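Local coordinates for endo-1,4-beta-xylanase (Bacteroides thetaiotaomicron VPI-5482, PDB 3KST), which probably hydrolyses O-glycosidic bonds in xylan breakdown and binds a calcium ion, at residues Ala253-Gln256 with Trp262-Ile265; Gln239-Thr244 with Tyr281-Ala286; Arg147-Asp150 with Ile154-Ala157; Ile175-Ser180 with Gln185-Glu190; Cys52-Ser55 with Trp61-Glu64. All blocks are in the same frame, centred on the assembly; numbering follows the deposited sequence.

Interaction 1. Residues Ala253-Gln256 with Trp262-Ile265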
# COMPACT_ATOMS: atom_id res chain seq x y z
N ALA A 253 4.11 -1.62 -2.19
CA ALA A 253 3.82 -0.50 -3.08
C ALA A 253 4.99 -0.25 -4.03
O ALA A 253 6.17 -0.33 -3.57
CB ALA A 253 3.52 0.74 -2.27
N PRO A 254 4.70 0.01 -5.33
CA PRO A 254 5.77 0.38 -6.26
C PRO A 254 6.07 1.87 -6.18
O PRO A 254 5.15 2.66 -5.93
CB PRO A 254 5.21 0.00 -7.64
CG PRO A 254 3.78 -0.39 -7.44
CD PRO A 254 3.41 -0.13 -6.04
N PHE A 255 7.32 2.27 -6.42
CA PHE A 255 7.66 3.71 -6.45
C PHE A 255 8.92 3.98 -7.28
O PHE A 255 9.77 3.10 -7.40
CB PHE A 255 7.84 4.27 -5.04
CG PHE A 255 8.96 3.62 -4.25
CD1 PHE A 255 8.74 2.43 -3.55
CD2 PHE A 255 10.24 4.20 -4.21
CE1 PHE A 255 9.79 1.81 -2.83
CE2 PHE A 255 11.30 3.59 -3.50
CZ PHE A 255 11.07 2.40 -2.79
N GLN A 256 8.99 5.18 -7.86
CA GLN A 256 10.13 5.60 -8.69
C GLN A 256 11.19 6.21 -7.78
O GLN A 256 10.87 6.78 -6.71
CB GLN A 256 9.71 6.51 -9.87
CG GLN A 256 8.94 7.80 -9.58
CD GLN A 256 9.79 9.05 -9.41
OE1 GLN A 256 11.03 9.00 -9.42
NE2 GLN A 256 9.12 10.19 -9.29
N TRP A 262 12.73 1.85 -10.65
CA TRP A 262 11.66 1.57 -9.70
C TRP A 262 12.03 0.52 -8.66
O TRP A 262 12.89 -0.33 -8.86
CB TRP A 262 10.38 1.14 -10.42
CG TRP A 262 9.70 2.19 -11.21
CD1 TRP A 262 10.11 2.71 -12.41
CD2 TRP A 262 8.45 2.83 -10.91
NE1 TRP A 262 9.20 3.65 -12.86
CE2 TRP A 262 8.18 3.74 -11.96
CE3 TRP A 262 7.53 2.72 -9.86
CZ2 TRP A 262 7.03 4.56 -11.98
CZ3 TRP A 262 6.38 3.54 -9.87
CH2 TRP A 262 6.15 4.44 -10.93
N LYS A 263 11.33 0.61 -7.54
CA LYS A 263 11.55 -0.28 -6.41
C LYS A 263 10.18 -0.65 -5.90
O LYS A 263 9.20 0.05 -6.23
CB LYS A 263 12.30 0.48 -5.32
CG LYS A 263 13.76 0.80 -5.65
CD LYS A 263 14.65 -0.41 -5.58
CE LYS A 263 16.13 -0.05 -5.42
NZ LYS A 263 16.66 0.58 -6.63
N TYR A 264 10.13 -1.73 -5.13
CA TYR A 264 8.88 -2.22 -4.52
C TYR A 264 9.12 -2.42 -3.02
O TYR A 264 9.96 -3.26 -2.64
CB TYR A 264 8.43 -3.51 -5.21
CG TYR A 264 7.05 -3.96 -4.81
CD1 TYR A 264 5.92 -3.42 -5.42
CD2 TYR A 264 6.85 -4.87 -3.76
CE1 TYR A 264 4.63 -3.80 -5.03
CE2 TYR A 264 5.54 -5.26 -3.37
CZ TYR A 264 4.44 -4.72 -4.01
OH TYR A 264 3.14 -5.06 -3.65
N ILE A 265 8.44 -1.63 -2.18
CA ILE A 265 8.59 -1.75 -0.72
C ILE A 265 7.54 -2.76 -0.25
O ILE A 265 6.43 -2.77 -0.78
CB ILE A 265 8.48 -0.38 0.02
CG1 ILE A 265 8.85 -0.51 1.49
CG2 ILE A 265 7.11 0.27 -0.14
CD1 ILE A 265 8.95 0.87 2.18

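Interaction 2. Residues Gln239-Thr244 with Tyr281-Ala286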
# COMPACT_ATOMS: atom_id res chain seq x y z
N GLN A 239 6.90 -14.31 -3.12
CA GLN A 239 6.34 -15.19 -2.08
C GLN A 239 7.55 -15.78 -1.31
O GLN A 239 7.94 -16.94 -1.48
CB GLN A 239 5.41 -16.24 -2.70
CG GLN A 239 4.69 -17.14 -1.69
CD GLN A 239 3.74 -18.12 -2.35
OE1 GLN A 239 4.14 -18.88 -3.22
NE2 GLN A 239 2.48 -18.14 -1.91
N GLY A 240 8.17 -14.90 -0.52
CA GLY A 240 9.35 -15.19 0.28
C GLY A 240 10.59 -14.90 -0.56
O GLY A 240 10.63 -15.31 -1.74
N ASP A 241 11.58 -14.22 0.03
CA ASP A 241 12.87 -13.90 -0.63
C ASP A 241 13.85 -14.99 -0.25
O ASP A 241 14.11 -15.21 0.94
CB ASP A 241 13.44 -12.56 -0.17
CG ASP A 241 14.74 -12.22 -0.87
OD1 ASP A 241 14.71 -12.09 -2.11
OD2 ASP A 241 15.78 -12.09 -0.19
N ALA A 242 14.41 -15.64 -1.27
CA ALA A 242 15.29 -16.80 -1.07
C ALA A 242 16.60 -16.46 -0.37
O ALA A 242 16.97 -17.14 0.60
CB ALA A 242 15.54 -17.50 -2.44
N ALA A 243 17.29 -15.41 -0.83
CA ALA A 243 18.60 -15.06 -0.24
C ALA A 243 18.57 -14.70 1.27
O ALA A 243 19.40 -15.19 2.06
CB ALA A 243 19.26 -13.94 -1.07
N THR A 244 17.56 -13.92 1.67
CA THR A 244 17.40 -13.46 3.05
C THR A 244 16.57 -14.44 3.91
O THR A 244 16.66 -14.44 5.14
CB THR A 244 16.74 -12.05 3.06
OG1 THR A 244 17.37 -11.20 2.08
CG2 THR A 244 16.85 -11.40 4.42
N TYR A 281 10.98 -3.93 3.84
CA TYR A 281 12.15 -4.20 2.98
C TYR A 281 11.88 -3.66 1.57
O TYR A 281 10.74 -3.40 1.20
CB TYR A 281 12.39 -5.72 2.90
CG TYR A 281 12.69 -6.35 4.25
CD1 TYR A 281 13.99 -6.35 4.75
CD2 TYR A 281 11.67 -6.91 5.04
CE1 TYR A 281 14.27 -6.90 5.99
CE2 TYR A 281 11.93 -7.45 6.29
CZ TYR A 281 13.26 -7.43 6.77
OH TYR A 281 13.54 -7.97 7.99
N ILE A 282 12.95 -3.52 0.78
CA ILE A 282 12.85 -2.99 -0.59
C ILE A 282 13.59 -3.86 -1.63
O ILE A 282 14.73 -4.26 -1.42
CB ILE A 282 13.38 -1.57 -0.65
CG1 ILE A 282 12.53 -0.60 0.21
CG2 ILE A 282 13.42 -1.04 -2.12
CD1 ILE A 282 13.17 0.79 0.34
N LYS A 283 12.92 -4.14 -2.76
CA LYS A 283 13.48 -4.89 -3.89
C LYS A 283 13.32 -4.02 -5.13
O LYS A 283 12.72 -2.94 -5.07
CB LYS A 283 12.79 -6.26 -4.02
CG LYS A 283 13.33 -7.30 -3.03
CD LYS A 283 12.57 -8.66 -3.07
CE LYS A 283 12.97 -9.55 -4.24
NZ LYS A 283 14.33 -10.19 -4.14
N ASP A 284 13.88 -4.47 -6.25
CA ASP A 284 13.72 -3.77 -7.51
C ASP A 284 12.35 -4.10 -8.10
O ASP A 284 11.76 -5.13 -7.76
CB ASP A 284 14.83 -4.13 -8.49
CG ASP A 284 16.18 -3.69 -7.98
OD1 ASP A 284 16.33 -2.49 -7.66
OD2 ASP A 284 17.08 -4.54 -7.91
N PHE A 285 11.86 -3.19 -8.93
CA PHE A 285 10.56 -3.30 -9.58
C PHE A 285 10.64 -2.81 -11.02
O PHE A 285 11.24 -1.78 -11.28
CB PHE A 285 9.54 -2.40 -8.87
CG PHE A 285 8.16 -2.53 -9.41
CD1 PHE A 285 7.39 -3.63 -9.10
CD2 PHE A 285 7.63 -1.56 -10.26
CE1 PHE A 285 6.09 -3.77 -9.61
CE2 PHE A 285 6.34 -1.67 -10.77
CZ PHE A 285 5.58 -2.80 -10.46
N ALA A 286 9.99 -3.52 -11.93
CA ALA A 286 9.94 -3.04 -13.32
C ALA A 286 8.83 -3.67 -14.12
O ALA A 286 8.37 -4.75 -13.78
CB ALA A 286 11.28 -3.24 -14.02

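Interaction 3. Residues Arg147-Asp150 with Ile154-Ala157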
# COMPACT_ATOMS: atom_id res chain seq x y z
N ARG A 147 -13.52 -5.11 -0.12
CA ARG A 147 -14.81 -5.33 0.54
C ARG A 147 -14.81 -6.82 0.91
O ARG A 147 -14.21 -7.66 0.21
CB ARG A 147 -15.99 -5.05 -0.37
CG ARG A 147 -16.06 -3.63 -0.87
CD ARG A 147 -17.16 -3.48 -1.91
NE ARG A 147 -18.50 -3.72 -1.39
CZ ARG A 147 -19.60 -3.92 -2.13
NH1 ARG A 147 -19.54 -3.95 -3.46
NH2 ARG A 147 -20.77 -4.13 -1.54
N PHE A 148 -15.54 -7.13 1.97
CA PHE A 148 -15.64 -8.49 2.49
C PHE A 148 -16.87 -9.15 1.86
O PHE A 148 -17.86 -9.46 2.54
CB PHE A 148 -15.68 -8.46 4.02
CG PHE A 148 -14.60 -7.62 4.60
CD1 PHE A 148 -13.29 -8.10 4.65
CD2 PHE A 148 -14.86 -6.34 5.06
CE1 PHE A 148 -12.28 -7.31 5.18
CE2 PHE A 148 -13.86 -5.56 5.58
CZ PHE A 148 -12.56 -6.03 5.65
N THR A 149 -16.80 -9.36 0.55
CA THR A 149 -17.91 -9.88 -0.24
C THR A 149 -17.80 -11.36 -0.58
O THR A 149 -18.82 -12.01 -0.79
CB THR A 149 -18.08 -9.09 -1.54
OG1 THR A 149 -16.83 -9.03 -2.27
CG2 THR A 149 -18.55 -7.66 -1.22
N ASP A 150 -16.57 -11.89 -0.64
CA ASP A 150 -16.35 -13.32 -0.94
C ASP A 150 -14.89 -13.55 -0.58
O ASP A 150 -14.01 -13.69 -1.45
CB ASP A 150 -16.62 -13.62 -2.41
CG ASP A 150 -16.59 -15.11 -2.72
OD1 ASP A 150 -16.35 -15.95 -1.82
OD2 ASP A 150 -16.87 -15.43 -3.89
N ILE A 154 -10.87 -7.33 -3.77
CA ILE A 154 -10.50 -6.02 -4.22
C ILE A 154 -11.56 -5.47 -5.20
O ILE A 154 -11.85 -6.09 -6.23
CB ILE A 154 -9.10 -6.00 -4.89
CG1 ILE A 154 -8.06 -6.44 -3.85
CG2 ILE A 154 -8.80 -4.56 -5.42
CD1 ILE A 154 -6.62 -6.58 -4.39
N TRP A 155 -12.12 -4.34 -4.81
CA TRP A 155 -13.11 -3.59 -5.59
C TRP A 155 -12.51 -2.26 -6.04
O TRP A 155 -11.46 -1.83 -5.57
CB TRP A 155 -14.36 -3.33 -4.72
CG TRP A 155 -15.21 -4.54 -4.58
CD1 TRP A 155 -14.97 -5.63 -3.80
CD2 TRP A 155 -16.42 -4.79 -5.26
NE1 TRP A 155 -15.98 -6.54 -3.93
CE2 TRP A 155 -16.89 -6.05 -4.83
CE3 TRP A 155 -17.18 -4.06 -6.18
CZ2 TRP A 155 -18.09 -6.61 -5.30
CZ3 TRP A 155 -18.36 -4.61 -6.66
CH2 TRP A 155 -18.78 -5.89 -6.25
N VAL A 156 -13.18 -1.60 -6.97
CA VAL A 156 -12.82 -0.26 -7.38
C VAL A 156 -14.10 0.54 -7.57
O VAL A 156 -15.17 -0.07 -7.83
CB VAL A 156 -12.00 -0.27 -8.70
CG1 VAL A 156 -12.88 -0.85 -9.87
CG2 VAL A 156 -11.42 1.14 -9.03
N ALA A 157 -14.00 1.85 -7.36
CA ALA A 157 -15.06 2.80 -7.67
C ALA A 157 -14.42 4.14 -8.02
O ALA A 157 -13.37 4.46 -7.53
CB ALA A 157 -15.99 2.98 -6.50

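Interaction 4. Residues Ile175-Ser180 with Gln185-Glu190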
# COMPACT_ATOMS: atom_id res chain seq x y z
N ILE A 175 -10.53 -8.37 -8.15
CA ILE A 175 -9.78 -9.59 -7.87
C ILE A 175 -10.22 -10.31 -6.58
O ILE A 175 -10.42 -9.68 -5.55
CB ILE A 175 -8.25 -9.24 -7.69
CG1 ILE A 175 -7.62 -8.58 -8.93
CG2 ILE A 175 -7.46 -10.47 -7.29
CD1 ILE A 175 -7.63 -9.43 -10.12
N LYS A 176 -10.45 -11.62 -6.68
CA LYS A 176 -10.69 -12.48 -5.51
C LYS A 176 -9.67 -13.64 -5.52
O LYS A 176 -9.06 -13.91 -6.55
CB LYS A 176 -12.15 -12.91 -5.38
CG LYS A 176 -12.80 -13.71 -6.45
CD LYS A 176 -14.30 -13.71 -6.16
CE LYS A 176 -15.04 -14.90 -6.63
NZ LYS A 176 -16.50 -14.60 -6.49
N ALA A 177 -9.47 -14.24 -4.35
CA ALA A 177 -8.52 -15.37 -4.17
C ALA A 177 -9.13 -16.60 -4.88
O ALA A 177 -10.22 -17.06 -4.50
CB ALA A 177 -8.28 -15.62 -2.72
N GLU A 178 -8.44 -17.10 -5.93
CA GLU A 178 -8.95 -18.16 -6.83
C GLU A 178 -8.02 -19.35 -7.11
O GLU A 178 -8.45 -20.50 -7.13
CB GLU A 178 -9.22 -17.46 -8.16
CG GLU A 178 -10.21 -16.30 -8.10
CD GLU A 178 -11.48 -16.57 -8.82
OE1 GLU A 178 -12.48 -16.78 -8.13
OE2 GLU A 178 -11.47 -16.58 -10.07
N VAL A 179 -6.75 -19.06 -7.38
CA VAL A 179 -5.76 -20.08 -7.74
C VAL A 179 -5.01 -20.60 -6.52
O VAL A 179 -5.07 -20.01 -5.44
CB VAL A 179 -4.79 -19.55 -8.86
CG1 VAL A 179 -5.59 -19.08 -10.07
CG2 VAL A 179 -3.90 -18.46 -8.37
N SER A 180 -4.27 -21.69 -6.70
CA SER A 180 -3.60 -22.38 -5.57
C SER A 180 -2.75 -21.51 -4.65
O SER A 180 -2.96 -21.50 -3.43
CB SER A 180 -2.76 -23.56 -6.09
OG SER A 180 -2.03 -24.12 -5.02
N GLN A 185 -4.11 -19.90 2.85
CA GLN A 185 -4.81 -19.68 4.12
C GLN A 185 -5.92 -18.65 3.93
O GLN A 185 -5.64 -17.55 3.47
CB GLN A 185 -3.84 -19.23 5.20
CG GLN A 185 -4.46 -19.01 6.54
CD GLN A 185 -3.45 -18.71 7.64
OE1 GLN A 185 -2.29 -19.14 7.58
NE2 GLN A 185 -3.89 -17.99 8.66
N GLY A 186 -7.16 -19.01 4.27
CA GLY A 186 -8.29 -18.11 4.10
C GLY A 186 -8.58 -17.86 2.63
O GLY A 186 -8.09 -18.58 1.76
N LYS A 187 -9.39 -16.84 2.37
CA LYS A 187 -9.76 -16.43 1.01
C LYS A 187 -9.56 -14.92 1.03
O LYS A 187 -10.43 -14.17 1.47
CB LYS A 187 -11.20 -16.83 0.71
CG LYS A 187 -11.58 -16.59 -0.72
CD LYS A 187 -12.99 -17.07 -1.05
CE LYS A 187 -13.26 -16.90 -2.52
NZ LYS A 187 -14.52 -17.51 -3.01
N VAL A 188 -8.37 -14.49 0.58
CA VAL A 188 -7.92 -13.10 0.70
C VAL A 188 -7.16 -12.58 -0.50
O VAL A 188 -6.18 -13.20 -0.89
CB VAL A 188 -6.96 -12.95 1.94
CG1 VAL A 188 -6.35 -11.52 2.05
CG2 VAL A 188 -7.67 -13.34 3.25
N ALA A 189 -7.64 -11.48 -1.09
CA ALA A 189 -6.97 -10.72 -2.14
C ALA A 189 -7.06 -9.30 -1.56
O ALA A 189 -8.16 -8.85 -1.15
CB ALA A 189 -7.70 -10.82 -3.45
N GLU A 190 -5.94 -8.61 -1.43
CA GLU A 190 -5.91 -7.32 -0.74
C GLU A 190 -4.66 -6.53 -1.07
O GLU A 190 -3.87 -6.93 -1.96
CB GLU A 190 -6.01 -7.55 0.78
CG GLU A 190 -4.80 -8.27 1.42
CD GLU A 190 -4.95 -8.54 2.93
OE1 GLU A 190 -6.08 -8.49 3.47
OE2 GLU A 190 -3.91 -8.82 3.57

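Interaction 5. Residues Cys52-Ser55 with Trp61-Glu64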
# COMPACT_ATOMS: atom_id res chain seq x y z
N CYS A 52 5.50 8.75 10.18
CA CYS A 52 6.15 9.16 8.93
C CYS A 52 7.64 8.92 9.11
O CYS A 52 8.19 9.33 10.11
CB CYS A 52 5.94 10.64 8.61
SG CYS A 52 6.85 11.17 7.14
N PHE A 53 8.26 8.23 8.16
CA PHE A 53 9.73 8.07 8.12
C PHE A 53 10.22 8.71 6.83
O PHE A 53 9.53 8.61 5.81
CB PHE A 53 10.13 6.59 8.12
CG PHE A 53 9.64 5.83 9.31
CD1 PHE A 53 8.37 5.28 9.30
CD2 PHE A 53 10.46 5.64 10.43
CE1 PHE A 53 7.89 4.55 10.42
CE2 PHE A 53 10.01 4.93 11.54
CZ PHE A 53 8.71 4.37 11.54
N SER A 54 11.39 9.37 6.86
CA SER A 54 11.99 9.90 5.63
C SER A 54 13.41 9.36 5.42
O SER A 54 14.07 8.95 6.37
CB SER A 54 12.00 11.44 5.59
OG SER A 54 12.99 11.98 6.44
N SER A 55 13.86 9.43 4.18
CA SER A 55 15.17 8.92 3.74
C SER A 55 15.68 9.59 2.47
O SER A 55 14.87 9.97 1.60
CB SER A 55 15.07 7.42 3.49
OG SER A 55 16.28 6.85 2.96
N TRP A 61 16.80 5.56 7.36
CA TRP A 61 15.53 6.28 7.55
C TRP A 61 15.56 7.06 8.86
O TRP A 61 16.21 6.64 9.81
CB TRP A 61 14.34 5.30 7.56
CG TRP A 61 14.18 4.64 6.22
CD1 TRP A 61 14.91 3.61 5.75
CD2 TRP A 61 13.28 5.00 5.17
NE1 TRP A 61 14.54 3.29 4.47
CE2 TRP A 61 13.53 4.14 4.08
CE3 TRP A 61 12.30 6.00 5.03
CZ2 TRP A 61 12.83 4.24 2.85
CZ3 TRP A 61 11.59 6.09 3.81
CH2 TRP A 61 11.86 5.21 2.75
N LYS A 62 14.88 8.20 8.89
CA LYS A 62 14.74 8.97 10.14
C LYS A 62 13.24 9.18 10.38
O LYS A 62 12.48 9.36 9.41
CB LYS A 62 15.52 10.29 10.13
CG LYS A 62 14.74 11.59 9.89
CD LYS A 62 15.66 12.82 9.90
CE LYS A 62 14.90 14.06 10.34
NZ LYS A 62 15.71 15.31 10.21
N ARG A 63 12.84 9.18 11.65
CA ARG A 63 11.45 9.47 12.01
C ARG A 63 11.15 10.95 11.86
O ARG A 63 11.96 11.80 12.25
CB ARG A 63 11.13 9.07 13.44
CG ARG A 63 10.96 7.61 13.60
CD ARG A 63 10.65 7.31 15.05
NE ARG A 63 10.32 5.91 15.24
CZ ARG A 63 9.15 5.35 14.93
NH1 ARG A 63 8.16 6.06 14.35
NH2 ARG A 63 8.96 4.07 15.20
N GLU A 64 10.01 11.24 11.25
CA GLU A 64 9.55 12.61 11.11
C GLU A 64 8.49 12.99 12.14
O GLU A 64 8.28 14.19 12.38
CB GLU A 64 9.05 12.86 9.69
CG GLU A 64 10.14 12.81 8.64
CD GLU A 64 11.15 13.94 8.72
OE1 GLU A 64 10.90 14.97 9.37
OE2 GLU A 64 12.22 13.78 8.12

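Interaction 1. Residues Ala253-Gln256 with Trp262-Ile265
Lys-263 sets its CB over one face of the Phe-255 ring, 3.9 Å from the ring centroid, a CH-pi contact between residues paired across an antiparallel hairpin. Phe-255 meets its neighbour this way because its CG sits between the backbone N and the carbonyl carbon (chi1 62°), which swings the ring toward the other strand; its CE1 also touches Ile-265 CB at 3.8 Å. Pro-254, Gln-256, Trp-262 and Tyr-264 share the other face of the sheet. There, in the conformer given, one of two modelled for Gln-256, its CB stands above the six-membered ring of Trp-262, 3.9 Å from the centroid and 15° from the normal, and Pro-254 CD meets Tyr-264 CE1 at 4.0 Å, the two side chains lying side by side. Shortening Trp-262 to alanine would probably open a gap beside Leu-195 and Phe-285 and leave Gln-256 CB without its aromatic platform. The register comes from the backbone: Phe-255 N bonds to Lys-263 O at 2.9 Å, Lys-263 N returns the bond to Phe-255 O at 2.9 Å, and Ile-265 N reaches Ala-253 O at 3.0 Å. Further out, Val-29 of strand 27-32 packs on Phe-255 and Ile-265, and strand 250-256 also carries His-251, a calcium ligand. Directional bonding thus rests with the peptide groups, while the side chains meet through carbon and aromatic surfaces.

Interaction 2. Residues Gln239-Thr244 with Tyr281-Ala286
Asp-241 and Lys-283 make this contact almost alone, joined by a salt bridge between Asp-241 OD1 and Lys-283 NZ at 2.8 Å. Their alpha carbons stay 9.6 Å apart, a separation bridged by side chains rather than by backbone. The CB of each residue points toward the other segment, and the lysine chain is bent at both chi3 (78°) and chi4 (72°), which folds its ammonium end round to the carboxylate. The approach is not in the plane of the acid: NZ meets OD1 from above, 38° out of the carboxylate plane. Lys-283 NZ has a second acceptor in Gly-297 O on strand 293-305, a hydrogen bond that holds the ammonium group from the sheet as well.

The other carboxylate oxygen turns back into its own loop. Thr-244 N donates to Asp-241 OD2 at 3.2 Å, the Asx motif in which an aspartate accepts from the backbone three residues on; the backbone from Ala-242 to Thr-244 turns as in a helix but forms no regular helical bonding. Thr-244 OG1 also gives a hydrogen bond to OD2, although this threonine was modelled in two conformers and the bond is accordingly less certain. With OD1 engaged by the strand and OD2 by the loop, the carboxylate is probably restrained from turning. Strand 279-287, which carries Lys-283, lies between strands 262-268 and 293-305 in its sheet, and Asp-241 rests against Val-299 of the latter strand.

Interaction 3. Residues Arg147-Asp150 with Ile154-Ala157
Arg-147 passes over one face of the Trp-155 indole, and Thr-149 meets the same ring at its edge. The aliphatic part of the arginine lies over the pyrrole half: CD is 3.5 Å from the centroid of the five-membered ring, a CH-pi contact. A bend at chi3 (64°) then carries the guanidinium over the benzene half, where CZ stands 4.4 Å from the six-membered ring centroid in a cation-pi interaction. The two groups are not stacked flat, since their planes are 60° apart; NH1 dips nearest the ring, 3.5 Å from Trp-155 CH2. The residues belong to the hairpin of strands 141-148 and 152-158, the middle pair of a four-stranded antiparallel sheet, consistent with one blade of the five-bladed propeller of this family. Phe-148 centres an inverse gamma turn, which brings Thr-149 round to the indole edge. Trp-155 NE1 donates there to Thr-149 OG1 at 3.1 Å, nearly straight at 160° and close to the ring plane, so the indole is held against rotation as well as covered. Outside the hairpin, Arg-147 NE makes a salt bridge to Glu-126.

Interaction 4. Residues Ile175-Ser180 with Gln185-Glu190
Ala-177 and Ala-189 bring the two backbones nearest each other, with CA atoms 5.3 Å apart, yet the segments share no hydrogen bonds and form no strand pair. Small side chains fill the interval. Ala-177 CB points toward the second segment and lies 3.5 Å from Val-188 N, while Ala-189 CB returns the approach, 3.6 Å from Ile-175 O and 3.9 Å from Ile-175 CG2. Lys-187 runs alongside with its chain fully extended; its CG, opposite the backbone N (chi1 -173°), sends the methylenes past Ala-177, and its CE comes within 3.6 Å of Ala-177 O. The ammonium groups of Lys-176 and Lys-187 end 4.9 Å apart, NZ to NZ. The like charges are probably offset by Asp-150, whose OD2 makes a salt bridge to Lys-176 and OD1 one to Lys-187. Directly after Ala-189 comes Glu-190, the predicted proton donor, whose CB points away from this contact; Asn-152 and Tyr-215 bond to its carboxylate. The contact therefore lies where the chain passes from strand 172-175, at the margin of one four-stranded sheet, to strand 189-197, which opens the next, with Ile-175 also packed on Leu-203 and Tyr-205 of strand 200-207.

Interaction 5. Residues Cys52-Ser55 with Trp61-Glu64
Ser-54 and Lys-62 form the hydrogen-bonded pair of this antiparallel ladder, with Ser-54 N to Lys-62 O and Lys-62 N to Ser-54 O both at 2.8 Å. A third backbone bond, Glu-64 N to Cys-52 O at 2.9 Å, extends it. One side-chain bond follows: Ser-54 OG donates to the anti lone pair of Glu-64 OE2, at 2.6 Å, and the bend of the glutamate at chi2 (-68°) brings that oxygen over the serine. The aromatic contacts occupy the opposite face. Ser-55 CB sits 3.4 Å from the centroid of the six-membered ring of Trp-61 and 13° off its normal, a CH-pi contact, and Phe-53 CB touches Trp-61 CE3 at 3.8 Å. With an alanine in place of Trp-61, Ser-55 CB and Phe-53 CB would probably face a gap, and Leu-58 O would lose its indole N-H partner. Phe-53 and Arg-63 lie side by side, Phe-53 CE2 3.5 Å above the centre of the guanidinium with the planes 46° apart; Glu-18, in a salt bridge, and Gly-43 O hold the arginine's polar end. This beta hairpin belongs to the sheet in which strand 293-305, from the chain's end, pairs with strand 17-19 from its start, consistent with the ring closure of a family 43 beta-propeller.

How the interactions relate
From the N terminus, interaction 5 closes first, a hairpin between strands 49-55 and 60-69. Interaction 3 follows as a second hairpin, and interaction 4 then closes the short loop leading from that sheet to the next; the two touch, Asp-150 of the first reaching the second and Ile-154 packing against Ala-189 and Glu-190. Interaction 2 spans 36 intervening residues, and the hairpin of interaction 1 is nested inside its loop. Those two join where strands 262-268 and 279-287 pair, with Tyr-264 N 2.9 Å from Lys-283 O. Interactions 1, 2 and 5 reach one sheet, Ile-282 touching Trp-61, whereas interactions 3 and 5 lie on opposite sides of the chain's centre. None of the contacts cross along the chain.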